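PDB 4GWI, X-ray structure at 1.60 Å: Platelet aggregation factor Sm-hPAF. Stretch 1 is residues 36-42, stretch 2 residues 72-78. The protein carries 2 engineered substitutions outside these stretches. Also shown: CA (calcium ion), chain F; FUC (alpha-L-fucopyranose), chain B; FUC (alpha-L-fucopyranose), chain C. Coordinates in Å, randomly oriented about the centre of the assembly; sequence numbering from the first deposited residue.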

ATOM      1  N   ASN A  36      -1.379   7.921 -10.123  1.00 17.93           N
ATOM      2  CA  ASN A  36      -0.162   8.697 -10.357  1.00 17.05           C
ATOM      3  C   ASN A  36       0.920   8.210  -9.448  1.00 17.77           C
ATOM      4  O   ASN A  36       0.792   8.377  -8.167  1.00 17.72           O
ATOM      5  N   VAL A  37       1.965   7.585  -9.969  1.00 17.00           N
ATOM      6  CA  VAL A  37       3.063   7.055  -9.150  1.00 16.35           C
ATOM      7  C   VAL A  37       4.168   8.069  -8.782  1.00 17.38           C
ATOM      8  O   VAL A  37       5.159   7.705  -8.182  1.00 19.54           O
ATOM      9  N   ASP A  38       3.977   9.330  -9.232  1.00 17.92           N
ATOM     10  CA  ASP A  38       4.991  10.379  -8.898  1.00 19.29           C
ATOM     11  C   ASP A  38       5.314  10.393  -7.424  1.00 18.23           C
ATOM     12  O   ASP A  38       4.403  10.572  -6.607  1.00 18.89           O
ATOM     13  N   SER A  39       6.596  10.152  -7.108  1.00 19.64           N
ATOM     14  CA  SER A  39       6.983   9.955  -5.739  1.00 17.29           C
ATOM     15  C   SER A  39       7.434  11.175  -4.951  1.00 17.41           C
ATOM     16  O   SER A  39       7.847  11.089  -3.785  1.00 20.03           O
ATOM     17  N   ASP A  40       7.330  12.340  -5.614  1.00 17.82           N
ATOM     18  CA  ASP A  40       7.781  13.566  -4.944  1.00 18.96           C
ATOM     19  C   ASP A  40       6.601  14.138  -4.181  1.00 16.82           C
ATOM     20  O   ASP A  40       5.567  14.497  -4.742  1.00 18.25           O
ATOM     21  N   TYR A  41       6.772  14.234  -2.841  1.00 18.13           N
ATOM     22  CA  TYR A  41       5.648  14.681  -1.979  1.00 17.47           C
ATOM     23  C   TYR A  41       5.058  16.019  -2.427  1.00 19.18           C
ATOM     24  O   TYR A  41       3.902  16.291  -2.314  1.00 18.64           O
ATOM     25  N   GLY A  42       5.966  16.880  -2.954  1.00 18.70           N
ATOM     26  CA  GLY A  42       5.529  18.244  -3.377  1.00 20.46           C
ATOM     27  C   GLY A  42       4.629  18.250  -4.612  1.00 19.48           C
ATOM     28  O   GLY A  42       4.020  19.317  -4.938  1.00 22.15           O
ATOM     29  N   LEU A  72       3.863  -1.668  -4.481  1.00 17.68           N
ATOM     30  CA  LEU A  72       3.927  -0.462  -3.627  1.00 17.74           C
ATOM     31  C   LEU A  72       4.977   0.451  -4.362  1.00 18.94           C
ATOM     32  O   LEU A  72       6.066   0.023  -4.704  1.00 21.30           O
ATOM     33  N   TYR A  73       4.659   1.729  -4.352  1.00 17.27           N
ATOM     34  CA  TYR A  73       5.625   2.753  -4.850  1.00 17.90           C
ATOM     35  C   TYR A  73       5.912   3.674  -3.724  1.00 19.53           C
ATOM     36  O   TYR A  73       4.985   4.272  -3.135  1.00 19.29           O
ATOM     37  N   ASN A  74       7.187   3.770  -3.350  1.00 18.29           N
ATOM     38  CA  ASN A  74       7.605   4.526  -2.180  1.00 19.22           C
ATOM     39  C   ASN A  74       7.672   6.028  -2.434  1.00 20.10           C
ATOM     40  O   ASN A  74       7.769   6.433  -3.586  1.00 21.33           O
ATOM     41  N   ARG A  75       7.641   6.817  -1.350  1.00 19.57           N
ATOM     42  CA  ARG A  75       8.030   8.242  -1.482  1.00 18.17           C
ATOM     43  C   ARG A  75       9.491   8.322  -1.905  1.00 23.35           C
ATOM     44  O   ARG A  75      10.309   7.529  -1.438  1.00 25.61           O
ATOM     45  N   GLY A  76       9.760   9.342  -2.714  1.00 22.40           N
ATOM     46  CA  GLY A  76      11.160   9.486  -3.299  1.00 25.53           C
ATOM     47  C   GLY A  76      11.942  10.729  -2.902  1.00 34.04           C
ATOM     48  O   GLY A  76      13.145  10.746  -3.085  1.00 37.11           O
ATOM     49  N   ASP A  77      11.290  11.767  -2.430  1.00 28.98           N
ATOM     50  CA  ASP A  77      11.987  13.043  -2.159  1.00 33.05           C
ATOM     51  C   ASP A  77      12.364  13.099  -0.684  1.00 34.14           C
ATOM     52  O   ASP A  77      11.873  12.295   0.173  1.00 34.65           O
ATOM     53  N   GLY A  78      13.272  14.038  -0.344  1.00 37.03           N
ATOM     54  CA  GLY A  78      13.500  14.389   1.088  1.00 35.59           C
ATOM     55  C   GLY A  78      14.407  13.408   1.908  1.00 36.75           C
ATOM     56  O   GLY A  78      14.532  13.572   3.111  1.00 38.53           O
TER

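The most unusual feature of this contact is one carboxylate oxygen, Asp 77 OD2, that serves both stretches at once. It accepts a hydrogen bond from the backbone of stretch 1, with Tyr 41 N 2.8 Å from Asp 77 OD2, and it also accepts a hydrogen bond from Arg 75 in its own stretch, part of a salt bridge, with Arg 75 NE 2.9 Å from Asp 77 OD2. The chi1 of Asp 77 is p (69°) and its CA-to-CB bond points toward stretch 1. The second oxygen completes a two-pronged salt bridge, Arg 75 NH2 lying 3.0 Å from Asp 77 OD1. Aspartate suits this place because its short, forked, charged group can satisfy an amide and a guanidinium together. A like charge lies close by, Asp 40 OD2 being 4.2 Å from Asp 77 OD1, an unfavourable proximity; the salt bridge to Arg 75 would be expected to offset some of it.

Arg 75 is fully extended, with chi1, chi2 and chi3 all t. Its CA-to-CB bond runs sideways, yet the end of the chain comes nearer stretch 1 and reaches a bound fucose of chain B: Arg 75 NH2 donates to O5 of that sugar at 2.8 Å, and Arg 75 NH1 donates to its O4 at 2.9 Å. A guanidinium is well fitted to such a site, since its several N-H groups can hold a carboxylate and a sugar simultaneously. Tyr 41 CB covers one face of this group, 3.4 Å from Arg 75 NH2. Tyr 41 itself has chi1 t; C6 of the chain B fucose lies over one face of its ring, with Tyr 41 CD1 3.9 Å from that carbon. The second fucose, of chain C, brings its C6 to 3.8 Å from Asp 77 OD1.

Between these polar groups and the far end, Ser 39 (chi1 p) points toward stretch 2. Its CB packs 3.2 Å from Asn 74 O, while its backbone O accepts a hydrogen bond from Gly 76 N at 2.8 Å. Glycine fits here because a CB on Gly 76 would lie 2.3 Å from Ser 39 OG.

At the other end the contact is apolar. Val 37 (chi1 m) and Tyr 73 (chi1 m) point toward each other's stretch, and Val 37 CG1 sits over the Tyr 73 ring face, 3.7 Å from Tyr 73 CE1, in a CH-pi arrangement. A branched aliphatic offers a compact methyl to a flat aromatic surface.

The CA-to-CB bonds of Asp 38 and Asp 40, both chi1 t, point away from stretch 2. Both brace their own loop, but the end of Asp 40 comes back, with Asp 40 OD2 3.9 Å from Asp 77 CG: Asp 38 OD2 accepts from Asp 40 N at 3.1 Å, and Asp 40 OD2 from Gly 42 N at 2.9 Å.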

ATOM      1  CB  ASN A  36      -0.520  10.169 -10.046  1.00 17.69           C
ATOM      2  CG  ASN A  36       0.648  11.106 -10.381  1.00 17.56           C
ATOM      3  OD1 ASN A  36       1.764  10.671 -10.627  1.00 18.43           O
ATOM      4  ND2 ASN A  36       0.332  12.438 -10.301  1.00 20.32           N
ATOM      5  CB  VAL A  37       3.710   5.804  -9.766  1.00 17.56           C
ATOM      6  CG1 VAL A  37       2.625   4.750 -10.024  1.00 20.12           C
ATOM      7  CG2 VAL A  37       4.454   6.184 -11.130  1.00 18.89           C
ATOM      8  CB  ASP A  38       4.437  11.761  -9.353  1.00 19.44           C
ATOM      9  CG  ASP A  38       5.493  12.839  -9.318  1.00 20.04           C
ATOM     10  OD1 ASP A  38       5.341  13.800 -10.148  1.00 22.78           O
ATOM     11  OD2 ASP A  38       6.407  12.823  -8.498  1.00 21.97           O
ATOM     12  CB  SER A  39       8.027   8.852  -5.697  1.00 21.08           C
ATOM     13  OG  SER A  39       9.238   9.370  -6.287  1.00 23.09           O
ATOM     14  CB  ASP A  40       8.202  14.586  -6.045  1.00 20.40           C
ATOM     15  CG  ASP A  40       8.808  15.876  -5.457  1.00 25.00           C
ATOM     16  OD1 ASP A  40       9.824  16.406  -6.134  1.00 23.50           O
ATOM     17  OD2 ASP A  40       8.367  16.360  -4.445  1.00 23.61           O
ATOM     18  CB  TYR A  41       6.144  14.794  -0.497  1.00 17.62           C
ATOM     19  CG  TYR A  41       4.945  14.880   0.419  1.00 17.09           C
ATOM     20  CD1 TYR A  41       4.425  16.057   0.874  1.00 18.48           C
ATOM     21  CD2 TYR A  41       4.305  13.702   0.772  1.00 18.23           C
ATOM     22  CE1 TYR A  41       3.255  16.116   1.679  1.00 18.06           C
ATOM     23  CE2 TYR A  41       3.124  13.698   1.521  1.00 17.94           C
ATOM     24  CZ  TYR A  41       2.597  14.889   1.969  1.00 18.63           C
ATOM     25  OH  TYR A  41       1.446  14.923   2.711  1.00 19.15           O
ATOM     26  CB  LEU A  72       4.527  -0.761  -2.255  1.00 19.23           C
ATOM     27  CG  LEU A  72       3.739  -1.799  -1.422  1.00 26.39           C
ATOM     28  CD1 LEU A  72       4.292  -1.694  -0.005  1.00 24.92           C
ATOM     29  CD2 LEU A  72       2.216  -1.695  -1.408  1.00 26.53           C
ATOM     30  CB  TYR A  73       5.000   3.539  -5.998  1.00 18.59           C
ATOM     31  CG  TYR A  73       4.686   2.727  -7.237  1.00 18.08           C
ATOM     32  CD1 TYR A  73       5.505   2.874  -8.355  1.00 21.04           C
ATOM     33  CD2 TYR A  73       3.596   1.827  -7.289  1.00 19.37           C
ATOM     34  CE1 TYR A  73       5.212   2.152  -9.495  1.00 23.28           C
ATOM     35  CE2 TYR A  73       3.320   1.082  -8.440  1.00 20.66           C
ATOM     36  CZ  TYR A  73       4.154   1.275  -9.523  1.00 21.89           C
ATOM     37  OH  TYR A  73       3.859   0.620 -10.689  1.00 23.86           O
ATOM     38  CB  ASN A  74       9.006   4.008  -1.714  1.00 19.89           C
ATOM     39  CG  ASN A  74       9.290   4.317  -0.271  1.00 21.19           C
ATOM     40  OD1 ASN A  74       8.506   4.925   0.462  1.00 22.23           O
ATOM     41  ND2 ASN A  74      10.522   3.941   0.146  1.00 22.16           N
ATOM     42  CB  ARG A  75       7.811   8.869  -0.134  1.00 18.08           C
ATOM     43  CG  ARG A  75       8.116  10.371  -0.202  1.00 19.38           C
ATOM     44  CD  ARG A  75       7.862  10.999   1.162  1.00 19.28           C
ATOM     45  NE  ARG A  75       8.253  12.436   1.101  1.00 19.72           N
ATOM     46  CZ  ARG A  75       8.166  13.296   2.129  1.00 19.76           C
ATOM     47  NH1 ARG A  75       7.657  12.938   3.342  1.00 20.24           N
ATOM     48  NH2 ARG A  75       8.575  14.578   1.895  1.00 22.78           N
ATOM     49  CB  ASP A  77      11.090  14.265  -2.471  1.00 30.03           C
ATOM     50  CG  ASP A  77       9.915  14.385  -1.481  1.00 32.95           C
ATOM     51  OD1 ASP A  77       9.829  15.385  -0.676  1.00 33.05           O
ATOM     52  OD2 ASP A  77       9.090  13.406  -1.469  1.00 24.39           O
TER
HETATM   53 CA    CA F 204      -0.332   8.587  -6.182  1.00 17.05          CA
HETATM   54  C1  FUC B   3       9.814  16.418   4.636  1.00 35.86           C
HETATM   55  C2  FUC B   3       9.972  15.541   5.864  1.00 32.30           C
HETATM   56  C3  FUC B   3       8.926  15.851   6.890  1.00 28.49           C
HETATM   57  C4  FUC B   3       7.568  15.631   6.256  1.00 27.87           C
HETATM   58  C5  FUC B   3       7.497  16.536   5.045  1.00 29.73           C
HETATM   59  C6  FUC B   3       6.164  16.435   4.340  1.00 27.42           C
HETATM   60  O2  FUC B   3      11.260  15.758   6.418  1.00 36.06           O
HETATM   61  O3  FUC B   3       9.098  15.017   7.963  1.00 29.16           O
HETATM   62  O4  FUC B   3       7.450  14.277   5.912  1.00 24.88           O
HETATM   63  O5  FUC B   3       8.516  16.248   4.133  1.00 28.38           O
HETATM   64  C1  FUC C   4       6.292  21.570   1.460  1.00 54.50           C
HETATM   65  C2  FUC C   4       6.900  22.465   0.386  1.00 61.48           C
HETATM   66  C3  FUC C   4       8.315  22.020   0.061  1.00 56.55           C
HETATM   67  C4  FUC C   4       8.350  20.535  -0.251  1.00 52.29           C
HETATM   68  C5  FUC C   4       7.758  19.806   0.927  1.00 49.78           C
HETATM   69  C6  FUC C   4       7.878  18.323   0.681  1.00 41.25           C
HETATM   70  O2  FUC C   4       6.973  23.807   0.858  1.00 60.88           O
HETATM   71  O3  FUC C   4       8.839  22.760  -1.014  1.00 59.10           O
HETATM   72  O4  FUC C   4       7.584  20.257  -1.393  1.00 49.73           O
HETATM   73  O5  FUC C   4       6.414  20.210   1.039  1.00 50.13           O